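Local coordinates for protein pyruvate kinase 1 (Trypanosoma brucei brucei, PDB 4KCT) that catalyses transfer of the phosphoryl group of phosphoenolpyruvate to ADP, giving pyruvate and ATP in glycolysis, and also has an intrinsic decarboxylase activity toward oxaloacetate, at residues 22-27 with 328-333; 39-44 with 339-344; 258-263 with 294-299; 281-286 with 321-326; 298-303 with 315-320. One frame throughout, in Å; residues are numbered along the deposited sequence.

Contact 1: residues 22-27 with 328-333; sequences NRIVCT and VMLSGE
Four backbone hydrogen bonds join strands 23-27 and 328-330 in parallel, their axes 4.7 Å apart at closest. Val-328 N gives to Arg-23 O, Val-25 N to Val-328 O, Leu-330 N to Val-25 O and Thr-27 N to Leu-330 O. The straightest is Val-25 N to Val-328 O, 173° at the hydrogen, and the first three donors lie nearly along the C=O axis of their acceptors. The last is different: Leu-330 O takes Thr-27 N from above the carbonyl plane and, in that plane on a lone pair, Thr-27 OG1 at 2.7 Å. With chi1 at -50°, OG1 lies anti to its own carbonyl carbon, which turns the hydroxyl to the neighbouring strand; OG1 is also bonded to Arg-50.

Apolar contacts occupy both sheet faces. On one, Ile-24 and Leu-330 run side by side, CG2 to CD1 at 4.2 Å, with Cys-26 SG also 4.2 Å from Leu-330 CD1; Val-344 of helix 340-356 packs on Cys-26 and Leu-330. On the other, Val-25 CG1 and Met-329 CG meet at 3.8 Å as their chains cross obliquely, and Met-329 touches the bound pyruvate.

These strands are the first and last of the TIM barrel, so their bonds close the cylinder. The Leu-330 carbonyl, taken by two donors of Thr-27, marks the end of that seam, just where strand 328-330 passes through Ser-331 into a helix.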
# COMPACT_ATOMS: atom_id res chain seq x y z
N ASN A 22 5.30 25.02 -12.10
CA ASN A 22 6.38 25.56 -11.24
C ASN A 22 6.76 26.98 -11.60
O ASN A 22 6.43 27.49 -12.69
CB ASN A 22 7.63 24.63 -11.28
CG ASN A 22 7.33 23.25 -10.78
OD1 ASN A 22 6.98 22.35 -11.58
ND2 ASN A 22 7.30 23.09 -9.45
N ARG A 23 7.43 27.66 -10.66
CA ARG A 23 7.64 29.11 -10.78
C ARG A 23 9.14 29.41 -10.76
O ARG A 23 9.91 28.71 -10.10
CB ARG A 23 6.92 29.86 -9.64
CG ARG A 23 5.39 29.67 -9.67
CD ARG A 23 4.80 30.35 -10.90
NE ARG A 23 3.36 30.07 -11.04
CZ ARG A 23 2.83 29.30 -12.01
NH1 ARG A 23 3.62 28.63 -12.85
NH2 ARG A 23 1.51 29.12 -12.06
N ILE A 24 9.53 30.49 -11.45
CA ILE A 24 10.94 30.82 -11.66
C ILE A 24 11.27 32.19 -11.03
O ILE A 24 10.60 33.20 -11.29
CB ILE A 24 11.29 30.83 -13.17
CG1 ILE A 24 11.04 29.44 -13.76
CG2 ILE A 24 12.74 31.30 -13.41
CD1 ILE A 24 11.05 29.41 -15.29
N VAL A 25 12.27 32.19 -10.15
CA VAL A 25 12.77 33.40 -9.51
C VAL A 25 14.08 33.79 -10.22
O VAL A 25 14.96 32.96 -10.37
CB VAL A 25 13.09 33.09 -8.02
CG1 VAL A 25 13.67 34.29 -7.32
CG2 VAL A 25 11.84 32.60 -7.29
N CYS A 26 14.15 35.01 -10.73
CA CYS A 26 15.36 35.51 -11.43
C CYS A 26 15.98 36.64 -10.66
O CYS A 26 15.29 37.61 -10.31
CB CYS A 26 15.00 36.02 -12.82
SG CYS A 26 14.25 34.75 -13.85
N THR A 27 17.29 36.55 -10.45
CA THR A 27 18.07 37.66 -9.91
C THR A 27 18.36 38.72 -10.96
O THR A 27 18.80 38.40 -12.07
CB THR A 27 19.39 37.16 -9.32
OG1 THR A 27 19.11 36.07 -8.45
CG2 THR A 27 20.11 38.29 -8.52
N VAL A 328 12.14 27.30 -8.68
CA VAL A 328 13.54 27.19 -8.90
C VAL A 328 14.09 28.58 -9.20
O VAL A 328 13.36 29.50 -9.56
CB VAL A 328 13.85 26.23 -10.09
CG1 VAL A 328 13.63 24.78 -9.64
CG2 VAL A 328 12.94 26.53 -11.27
N MET A 329 15.37 28.78 -8.94
CA MET A 329 15.89 30.12 -8.91
C MET A 329 17.13 30.24 -9.78
O MET A 329 17.86 29.24 -9.99
CB MET A 329 16.22 30.53 -7.49
CG MET A 329 16.70 31.97 -7.38
SD MET A 329 16.73 32.47 -5.66
CE MET A 329 18.52 32.60 -5.40
N LEU A 330 17.30 31.42 -10.35
CA LEU A 330 18.51 31.76 -11.11
C LEU A 330 19.22 32.95 -10.45
O LEU A 330 18.56 33.88 -9.93
CB LEU A 330 18.12 32.09 -12.58
CG LEU A 330 17.45 30.93 -13.34
CD1 LEU A 330 16.76 31.45 -14.60
CD2 LEU A 330 18.46 29.84 -13.69
N SER A 331 20.54 32.88 -10.41
CA SER A 331 21.33 33.94 -9.78
C SER A 331 22.19 34.64 -10.82
O SER A 331 21.64 35.40 -11.65
CB SER A 331 22.16 33.37 -8.63
OG SER A 331 21.27 32.90 -7.63
N GLY A 332 23.47 34.30 -10.88
CA GLY A 332 24.37 34.92 -11.88
C GLY A 332 23.92 34.66 -13.33
O GLY A 332 24.13 35.50 -14.22
N GLU A 333 23.26 33.52 -13.56
CA GLU A 333 22.71 33.22 -14.92
C GLU A 333 21.89 34.38 -15.51
O GLU A 333 21.89 34.59 -16.74
CB GLU A 333 21.85 31.94 -14.89
CG GLU A 333 22.56 30.68 -14.36
CD GLU A 333 22.22 30.37 -12.89
OE1 GLU A 333 22.25 31.30 -12.06
OE2 GLU A 333 22.01 29.19 -12.56

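Contact 2: residues 39-44 with 339-344; sequences KNLMKS and YPNEVV
The first and last outer helices of the TIM barrel run nearly parallel here: segments 39-44 and 340-344 cross at -15° with axes 8.8 Å apart. Asn-341 reaches into the groove between them. Its CG lies anti to its carbonyl carbon (chi1 -61°), which sends the amide toward helix 39-44 so that OD1 comes to 3.4 Å from Asn-40 CB. Asn-40 and Asn-341 cross obliquely with their amide planes almost perpendicular, 89° apart. Instead of bonding to each other, the two ND2 groups converge on one water that accepts from both, at 2.8 Å from Asn-40 ND2.

On the barrel side the groove is apolar. Leu-41 and Val-344 cross at about a right angle, CD2 to CG2 at 3.7 Å, and Leu-41 CD2 also lies against the carbonyl oxygen of Pro-340. Thr-32, from a loop, touches both Leu-41 and Pro-340.

Ser-44, one turn on from Asn-40, faces the neighbouring helix but turns its hydroxyl back: OG gives a 2.8 Å hydrogen bond to Asn-40 O, which also accepts Ser-44 N, while Gln-345 bonds to the same OG. Ser-44 CB, which points to the neighbouring helix, meets Val-344 CG1 at 3.7 Å. Closer still, this Val-344 methyl CG1, anti to its own backbone N, lies 3.3 Å from Ser-44 O.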
# COMPACT_ATOMS: atom_id res chain seq x y z
N LYS A 39 11.12 43.03 -19.47
CA LYS A 39 9.96 42.56 -20.23
C LYS A 39 10.25 41.22 -20.89
O LYS A 39 9.44 40.29 -20.81
CB LYS A 39 9.53 43.59 -21.29
CG LYS A 39 8.73 44.74 -20.70
CD LYS A 39 7.97 45.52 -21.78
CE LYS A 39 8.91 45.99 -22.85
NZ LYS A 39 8.17 46.76 -23.92
N ASN A 40 11.43 41.10 -21.51
CA ASN A 40 11.82 39.84 -22.09
C ASN A 40 11.94 38.72 -21.05
O ASN A 40 11.61 37.56 -21.34
CB ASN A 40 13.12 39.99 -22.87
CG ASN A 40 12.92 40.75 -24.17
OD1 ASN A 40 11.84 40.75 -24.72
ND2 ASN A 40 13.97 41.40 -24.65
N LEU A 41 12.51 39.03 -19.90
CA LEU A 41 12.58 38.05 -18.82
C LEU A 41 11.18 37.57 -18.43
O LEU A 41 10.98 36.38 -18.17
CB LEU A 41 13.26 38.64 -17.59
CG LEU A 41 14.75 38.42 -17.34
CD1 LEU A 41 15.07 38.56 -15.84
CD2 LEU A 41 15.26 37.08 -17.86
N MET A 42 10.25 38.50 -18.29
CA MET A 42 8.88 38.16 -17.93
C MET A 42 8.23 37.30 -19.02
O MET A 42 7.63 36.26 -18.73
CB MET A 42 8.06 39.43 -17.72
CG MET A 42 8.44 40.15 -16.44
SD MET A 42 7.79 41.83 -16.37
CE MET A 42 8.67 42.42 -14.91
N LYS A 43 8.40 37.68 -20.28
CA LYS A 43 7.87 36.86 -21.37
C LYS A 43 8.51 35.50 -21.37
O LYS A 43 7.88 34.53 -21.72
CB LYS A 43 8.10 37.54 -22.72
CG LYS A 43 7.22 38.75 -22.93
CD LYS A 43 7.76 39.58 -24.09
CE LYS A 43 6.73 40.55 -24.60
NZ LYS A 43 7.25 41.18 -25.85
N SER A 44 9.76 35.43 -20.95
CA SER A 44 10.47 34.15 -20.95
C SER A 44 10.02 33.22 -19.82
O SER A 44 10.23 31.99 -19.88
CB SER A 44 11.98 34.37 -20.88
OG SER A 44 12.46 35.04 -22.04
N TYR A 339 23.18 35.08 -21.60
CA TYR A 339 21.99 34.52 -22.21
C TYR A 339 20.80 34.48 -21.24
O TYR A 339 20.20 33.42 -21.05
CB TYR A 339 22.27 33.08 -22.73
CG TYR A 339 23.41 32.99 -23.72
CD1 TYR A 339 23.22 33.33 -25.06
CD2 TYR A 339 24.66 32.53 -23.32
CE1 TYR A 339 24.27 33.25 -25.97
CE2 TYR A 339 25.71 32.44 -24.23
CZ TYR A 339 25.50 32.81 -25.55
OH TYR A 339 26.53 32.72 -26.45
N PRO A 340 20.42 35.66 -20.69
CA PRO A 340 19.42 35.68 -19.62
C PRO A 340 18.03 35.19 -20.08
O PRO A 340 17.40 34.42 -19.37
CB PRO A 340 19.36 37.17 -19.20
CG PRO A 340 20.02 37.92 -20.32
CD PRO A 340 21.06 36.97 -20.87
N ASN A 341 17.61 35.54 -21.30
CA ASN A 341 16.31 35.03 -21.80
C ASN A 341 16.35 33.54 -22.10
O ASN A 341 15.42 32.82 -21.75
CB ASN A 341 15.85 35.80 -23.04
CG ASN A 341 15.66 37.27 -22.76
OD1 ASN A 341 15.21 37.64 -21.68
ND2 ASN A 341 16.16 38.13 -23.66
N GLU A 342 17.43 33.06 -22.71
CA GLU A 342 17.51 31.66 -23.12
C GLU A 342 17.57 30.75 -21.86
O GLU A 342 17.07 29.64 -21.89
CB GLU A 342 18.75 31.39 -23.99
CG GLU A 342 18.67 32.01 -25.39
CD GLU A 342 19.08 33.48 -25.41
OE1 GLU A 342 19.45 34.04 -24.36
OE2 GLU A 342 18.95 34.12 -26.47
N VAL A 343 18.28 31.19 -20.83
CA VAL A 343 18.38 30.39 -19.60
C VAL A 343 17.01 30.24 -18.92
O VAL A 343 16.61 29.13 -18.56
CB VAL A 343 19.50 30.87 -18.62
CG1 VAL A 343 19.17 32.22 -18.01
CG2 VAL A 343 19.70 29.86 -17.50
N VAL A 344 16.23 31.32 -18.90
CA VAL A 344 14.88 31.26 -18.33
C VAL A 344 13.97 30.37 -19.18
O VAL A 344 13.21 29.56 -18.65
CB VAL A 344 14.27 32.65 -18.15
CG1 VAL A 344 12.78 32.53 -17.81
CG2 VAL A 344 15.04 33.43 -17.05
O HOH W 1 16.40 41.36 -23.30

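Contact 3: residues 258-263 with 294-299; sequences GIMVAR and ICATQM. With PYR (pyruvic acid), chain E.
Strands 258-262 and 294-296, neighbours in the TIM barrel, run parallel with an axis separation of 4.8 Å, laced by bonds from Ile-294 N to Ile-259 O, Val-261 N to Ile-294 O and Ala-296 N to Val-261 O. On one face Met-260, bent at chi3, brings SD to 3.7 Å from Ala-296 CB and 3.8 Å from the methyl carbon CB of pyruvate.

Arg-263 turns back along the neighbouring segment, its chain bent at chi3 (-50°). NE gives to Ala-296 O from above the carbonyl plane, whereas NH2 meets Thr-297 O almost straight, 2.9 Å away and in both planes. Cys-295 SG sits over one guanidinium face, offset toward the rim. Asp-316 forms a salt bridge to NH2 and Gln-279 binds NH1, so both terminal nitrogens are held and the cation is fixed in rotation.

The two bonds to Ala-296 O and Thr-297 O tie Arg-263 to the backbone beside Thr-297, a residue of the pyruvate site. Gly-264 N, Asp-265 N and Lys-239 NZ also bond to the ligand. The hydroxyl of Thr-297 lies anti to its carbonyl carbon, and Thr-297 OG1 donates to PYR O in a very short hydrogen bond of 2.4 Å.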
# COMPACT_ATOMS: atom_id res chain seq x y z
N GLY A 258 7.83 30.66 4.20
CA GLY A 258 8.40 29.80 3.13
C GLY A 258 9.88 29.61 3.36
O GLY A 258 10.45 30.16 4.32
N ILE A 259 10.51 28.76 2.54
CA ILE A 259 11.90 28.36 2.77
C ILE A 259 12.66 28.45 1.45
O ILE A 259 12.12 28.16 0.41
CB ILE A 259 11.97 26.91 3.28
CG1 ILE A 259 11.26 26.78 4.64
CG2 ILE A 259 13.42 26.42 3.32
CD1 ILE A 259 11.99 27.55 5.76
N MET A 260 13.92 28.88 1.49
CA MET A 260 14.80 28.66 0.36
C MET A 260 15.91 27.71 0.73
O MET A 260 16.55 27.87 1.75
CB MET A 260 15.41 29.99 -0.15
CG MET A 260 16.41 29.76 -1.26
SD MET A 260 17.49 31.17 -1.58
CE MET A 260 16.27 32.43 -1.96
N VAL A 261 16.13 26.70 -0.10
CA VAL A 261 17.28 25.85 0.07
C VAL A 261 18.48 26.52 -0.60
O VAL A 261 18.57 26.56 -1.82
CB VAL A 261 17.04 24.44 -0.56
CG1 VAL A 261 18.26 23.53 -0.36
CG2 VAL A 261 15.78 23.81 0.04
N ALA A 262 19.29 27.21 0.20
CA ALA A 262 20.28 28.12 -0.33
C ALA A 262 21.60 27.36 -0.53
O ALA A 262 22.44 27.30 0.36
CB ALA A 262 20.48 29.31 0.61
N ARG A 263 21.67 26.62 -1.63
CA ARG A 263 22.65 25.54 -1.77
C ARG A 263 24.10 26.01 -1.85
O ARG A 263 25.00 25.22 -1.62
CB ARG A 263 22.32 24.67 -2.97
CG ARG A 263 21.01 23.93 -2.79
CD ARG A 263 20.79 22.96 -3.93
NE ARG A 263 20.97 23.59 -5.24
CZ ARG A 263 20.83 22.94 -6.38
NH1 ARG A 263 20.49 21.66 -6.36
NH2 ARG A 263 21.17 23.51 -7.54
N ILE A 294 11.75 27.15 -2.36
CA ILE A 294 12.51 27.53 -3.53
C ILE A 294 13.84 26.76 -3.49
O ILE A 294 14.53 26.75 -2.46
CB ILE A 294 12.85 29.04 -3.43
CG1 ILE A 294 11.57 29.89 -3.28
CG2 ILE A 294 13.73 29.49 -4.59
CD1 ILE A 294 11.85 31.36 -2.97
N CYS A 295 14.19 26.12 -4.59
CA CYS A 295 15.55 25.55 -4.74
C CYS A 295 16.46 26.55 -5.48
O CYS A 295 16.06 27.10 -6.50
CB CYS A 295 15.48 24.22 -5.52
SG CYS A 295 17.09 23.34 -5.59
N ALA A 296 17.63 26.84 -4.90
CA ALA A 296 18.50 27.92 -5.39
C ALA A 296 19.95 27.44 -5.70
O ALA A 296 20.50 26.58 -5.00
CB ALA A 296 18.55 29.08 -4.39
N THR A 297 20.58 28.14 -6.65
CA THR A 297 22.04 28.27 -6.74
C THR A 297 22.69 27.24 -7.65
O THR A 297 22.54 26.02 -7.47
CB THR A 297 22.72 28.31 -5.36
OG1 THR A 297 22.25 29.46 -4.63
CG2 THR A 297 24.26 28.41 -5.54
N GLN A 298 23.28 27.75 -8.72
CA GLN A 298 23.99 26.95 -9.72
C GLN A 298 23.14 25.93 -10.47
O GLN A 298 23.70 25.04 -11.14
CB GLN A 298 25.24 26.29 -9.13
CG GLN A 298 26.31 27.30 -8.69
CD GLN A 298 27.58 26.60 -8.20
OE1 GLN A 298 27.52 25.53 -7.63
NE2 GLN A 298 28.74 27.12 -8.63
N MET A 299 21.85 26.20 -10.58
CA MET A 299 20.99 25.26 -11.26
C MET A 299 21.32 25.14 -12.74
O MET A 299 21.28 24.07 -13.29
CB MET A 299 19.51 25.60 -11.04
CG MET A 299 19.17 25.71 -9.55
SD MET A 299 17.45 25.29 -9.24
CE MET A 299 17.46 23.50 -9.39
C PYR E . 23.15 30.66 -1.50
O PYR E . 22.95 29.71 -2.31
OXT PYR E . 24.01 30.53 -0.58
CA PYR E . 22.29 31.88 -1.54
O3 PYR E . 22.51 32.83 -0.77
CB PYR E . 21.09 31.91 -2.45

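Contact 4: residues 281-286 with 321-326; sequences CIISKC and VLNGAD
Ile-283 alone carries the tight half of this contact, pushing from helix 275-289 into the end of helix 311-323. Its CG2, anti to the backbone N, presses on the main chain: 3.2 Å from Asn-323 O and 3.4 Å from Gly-324 C. The other branch reaches past this point, with chi2 extended at 170°, so that CD1 meets Asn-323 CB at 3.8 Å and Ala-325 CB at 4.0 Å. Ile-283 and Asn-323 cross at about a right angle, and Asn-323 OD1 accepts a hydrogen bond from Gln-279 NE2. Gly-324 has no side chain to block the methyl; a CB there would sit tight against CG2 and, at phi 123°, would also jam on the preceding carbonyl.

The polar side is looser. Ser-284 OG stays 4.3 Å from Asn-323 O, and a water bonded to OG also donates to the carbonyl, each at 2.8 Å. Met-280 O and Asn-7 of the second subunit are further partners of OG, so this edge belongs to the subunit interface. Gly-324 O is bonded by Arg-414 and Asn-287.

Gly-324, with its positive phi and two bonds back into the last turn, closes helix 311-323 as a Schellman motif. The contact thus joins two consecutive outer helices of the TIM barrel, at the turn that leads from the second one into the barrel's last strand.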
# COMPACT_ATOMS: atom_id res chain seq x y z
N CYS A 281 14.96 16.46 2.13
CA CYS A 281 14.30 16.55 3.42
C CYS A 281 13.53 17.88 3.62
O CYS A 281 12.35 17.87 3.91
CB CYS A 281 15.33 16.38 4.53
SG CYS A 281 14.61 16.60 6.17
N ILE A 282 14.18 18.99 3.29
CA ILE A 282 13.59 20.31 3.47
C ILE A 282 12.40 20.52 2.50
O ILE A 282 11.33 20.98 2.91
CB ILE A 282 14.63 21.41 3.27
CG1 ILE A 282 15.64 21.40 4.43
CG2 ILE A 282 13.97 22.77 3.14
CD1 ILE A 282 16.90 22.20 4.11
N ILE A 283 12.57 20.13 1.25
CA ILE A 283 11.47 20.29 0.32
C ILE A 283 10.24 19.49 0.77
O ILE A 283 9.10 20.03 0.81
CB ILE A 283 11.86 19.92 -1.12
CG1 ILE A 283 12.85 20.98 -1.67
CG2 ILE A 283 10.60 19.84 -1.99
CD1 ILE A 283 13.51 20.58 -3.02
N SER A 284 10.46 18.24 1.14
CA SER A 284 9.35 17.38 1.58
C SER A 284 8.69 17.91 2.84
O SER A 284 7.47 17.92 2.95
CB SER A 284 9.81 15.94 1.76
OG SER A 284 10.13 15.39 0.46
N LYS A 285 9.49 18.41 3.78
CA LYS A 285 8.92 19.00 4.98
C LYS A 285 8.05 20.22 4.65
O LYS A 285 7.00 20.41 5.25
CB LYS A 285 10.02 19.39 5.99
CG LYS A 285 10.58 18.18 6.78
CD LYS A 285 11.70 18.64 7.72
CE LYS A 285 12.21 17.50 8.60
NZ LYS A 285 11.23 17.16 9.67
N CYS A 286 8.51 21.07 3.73
CA CYS A 286 7.69 22.20 3.28
C CYS A 286 6.40 21.77 2.59
O CYS A 286 5.36 22.41 2.77
CB CYS A 286 8.49 23.14 2.36
SG CYS A 286 9.77 24.06 3.25
N VAL A 321 12.16 19.93 -9.29
CA VAL A 321 10.71 19.90 -9.51
C VAL A 321 10.09 18.56 -9.05
O VAL A 321 9.11 18.54 -8.27
CB VAL A 321 10.39 20.11 -11.00
CG1 VAL A 321 8.93 19.77 -11.27
CG2 VAL A 321 10.72 21.55 -11.39
N LEU A 322 10.73 17.45 -9.41
CA LEU A 322 10.27 16.11 -8.96
C LEU A 322 10.36 15.96 -7.44
O LEU A 322 9.54 15.28 -6.83
CB LEU A 322 11.09 15.00 -9.62
CG LEU A 322 10.92 14.87 -11.16
CD1 LEU A 322 11.90 13.86 -11.77
CD2 LEU A 322 9.49 14.49 -11.51
N ASN A 323 11.39 16.57 -6.84
CA ASN A 323 11.49 16.57 -5.36
C ASN A 323 10.25 17.21 -4.71
O ASN A 323 10.03 17.03 -3.52
CB ASN A 323 12.71 17.38 -4.88
CG ASN A 323 14.04 16.65 -5.07
OD1 ASN A 323 15.09 17.29 -4.95
ND2 ASN A 323 14.01 15.33 -5.30
N GLY A 324 9.67 18.21 -5.39
CA GLY A 324 8.48 18.89 -4.86
C GLY A 324 8.61 20.40 -4.68
O GLY A 324 7.77 21.03 -4.05
N ALA A 325 9.69 20.97 -5.19
CA ALA A 325 9.94 22.40 -5.01
C ALA A 325 8.85 23.20 -5.75
O ALA A 325 8.49 22.85 -6.87
CB ALA A 325 11.32 22.77 -5.56
N ASP A 326 8.33 24.27 -5.13
CA ASP A 326 7.43 25.17 -5.87
C ASP A 326 8.20 25.94 -6.95
O ASP A 326 7.72 26.08 -8.09
CB ASP A 326 6.72 26.17 -4.93
CG ASP A 326 5.83 25.47 -3.89
OD1 ASP A 326 6.42 24.95 -2.88
OD2 ASP A 326 4.55 25.59 -3.99
O HOH W 2 8.29 16.12 -1.58

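Contact 5: residues 298-303 with 315-320; sequences QMLESM and SDVANA
The loop following the seventh strand of the barrel folds back here on helix 311-323, the helix it leads into. Met-299 and Leu-300 make the contact from the loop side, against Asp-316, Val-317 and Ala-320. Met-299 lays its chain across Asp-316 at about a right angle, and the bend at chi3 (75°) curls CE over the helix. There the methyl meets Ala-320 CB at 3.7 Å and Asp-316 OD2 at 3.4 Å. The same carboxylate oxygen is 3.4 Å from Met-299 CA, so OD2 is bordered by carbon on the loop side.

Its charge is answered from elsewhere: Arg-263 makes a salt bridge to OD2, while Ser-315 of the second subunit bonds to OD1. With CG anti to the backbone N (chi1 -171°), the carboxylate reaches both the loop and a residue of the second subunit, and these partners would be expected to favour its ionised form. In TIM-barrel terms this is a beta-alpha loop, at the barrel end that carries the active site; Thr-297, which binds pyruvate, lies in the same loop just before Gln-298.

Val-317 extends the apolar contact. Its CG2, anti to the carbonyl carbon and beside the backbone N, touches Met-299 CB and Leu-300 CG, each at 4.0 Å. Leu-300 crosses Val-317 at about a right angle and continues to Val-343 and Met-347 of helix 340-356. Its backbone N is bonded to Glu-333 OE2.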
# COMPACT_ATOMS: atom_id res chain seq x y z
N GLN A 298 23.28 27.75 -8.72
CA GLN A 298 23.99 26.95 -9.72
C GLN A 298 23.14 25.93 -10.47
O GLN A 298 23.70 25.04 -11.14
CB GLN A 298 25.24 26.29 -9.13
CG GLN A 298 26.31 27.30 -8.69
CD GLN A 298 27.58 26.60 -8.20
OE1 GLN A 298 27.52 25.53 -7.63
NE2 GLN A 298 28.74 27.12 -8.63
N MET A 299 21.85 26.20 -10.58
CA MET A 299 20.99 25.26 -11.26
C MET A 299 21.32 25.14 -12.74
O MET A 299 21.28 24.07 -13.29
CB MET A 299 19.51 25.60 -11.04
CG MET A 299 19.17 25.71 -9.55
SD MET A 299 17.45 25.29 -9.24
CE MET A 299 17.46 23.50 -9.39
N LEU A 300 21.60 26.28 -13.39
CA LEU A 300 21.93 26.29 -14.82
C LEU A 300 23.20 27.13 -15.04
O LEU A 300 23.32 27.83 -16.05
CB LEU A 300 20.76 26.86 -15.64
CG LEU A 300 19.50 25.96 -15.75
CD1 LEU A 300 18.36 26.73 -16.42
CD2 LEU A 300 19.82 24.68 -16.55
N GLU A 301 24.16 26.95 -14.15
CA GLU A 301 25.31 27.84 -14.02
C GLU A 301 26.06 28.06 -15.35
O GLU A 301 26.46 29.18 -15.68
CB GLU A 301 26.26 27.27 -12.96
CG GLU A 301 27.42 28.18 -12.60
CD GLU A 301 26.98 29.49 -12.00
OE1 GLU A 301 27.80 30.43 -11.97
OE2 GLU A 301 25.83 29.57 -11.51
N SER A 302 26.32 26.99 -16.07
CA SER A 302 27.18 27.09 -17.25
C SER A 302 26.52 27.99 -18.31
O SER A 302 27.21 28.49 -19.22
CB SER A 302 27.44 25.72 -17.84
OG SER A 302 26.27 25.20 -18.46
N MET A 303 25.21 28.19 -18.21
CA MET A 303 24.53 29.13 -19.14
C MET A 303 24.80 30.61 -18.83
O MET A 303 24.35 31.49 -19.56
CB MET A 303 23.01 28.88 -19.22
CG MET A 303 22.64 27.56 -19.90
SD MET A 303 20.93 27.50 -20.50
CE MET A 303 21.01 28.65 -21.87
N SER A 315 19.29 17.96 -15.41
CA SER A 315 18.76 17.01 -14.46
C SER A 315 18.53 17.64 -13.06
O SER A 315 17.55 17.33 -12.39
CB SER A 315 19.62 15.77 -14.41
OG SER A 315 20.25 15.62 -13.18
N ASP A 316 19.39 18.56 -12.67
CA ASP A 316 19.22 19.29 -11.41
C ASP A 316 17.87 20.03 -11.38
O ASP A 316 17.13 19.98 -10.37
CB ASP A 316 20.37 20.31 -11.26
CG ASP A 316 20.41 20.97 -9.88
OD1 ASP A 316 20.20 20.29 -8.85
OD2 ASP A 316 20.61 22.20 -9.83
N VAL A 317 17.57 20.78 -12.43
CA VAL A 317 16.27 21.47 -12.47
C VAL A 317 15.10 20.47 -12.42
O VAL A 317 14.15 20.64 -11.63
CB VAL A 317 16.17 22.41 -13.69
CG1 VAL A 317 14.78 23.03 -13.79
CG2 VAL A 317 17.24 23.52 -13.60
N ALA A 318 15.16 19.42 -13.24
CA ALA A 318 14.06 18.46 -13.32
C ALA A 318 13.89 17.80 -11.95
O ALA A 318 12.78 17.63 -11.47
CB ALA A 318 14.33 17.39 -14.39
N ASN A 319 14.99 17.45 -11.32
CA ASN A 319 14.90 16.79 -10.02
C ASN A 319 14.43 17.66 -8.86
O ASN A 319 13.74 17.16 -7.96
CB ASN A 319 16.22 16.06 -9.68
CG ASN A 319 16.32 14.73 -10.39
OD1 ASN A 319 15.40 13.91 -10.31
ND2 ASN A 319 17.33 14.59 -11.25
N ALA A 320 14.74 18.96 -8.91
CA ALA A 320 14.18 19.91 -7.93
C ALA A 320 12.65 19.96 -8.06
O ALA A 320 11.92 19.89 -7.06
CB ALA A 320 14.78 21.32 -8.10

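How the contacts relate
All five contacts belong to one TIM barrel. Contacts 1 and 3 belong to its inner sheet, buried and backbone-bonded, and both reach the pyruvate site. Contacts 2 and 4 join outer helices, contact 2 through side chains, contact 4 through one isoleucine on a helix-ending backbone; each has a bridging water. Contact 2 is only partly buried, whereas contact 4 is buried at the second subunit. Contact 5, also buried, mixes methionine packing with a carboxylate; it shares Gln-298 and Met-299 with contact 3 and helix 311-323 with contact 4, and the salt bridge Arg-263 to Asp-316 ties it to contact 3. Val-344 of contact 2 packs on the outer face of contact 1.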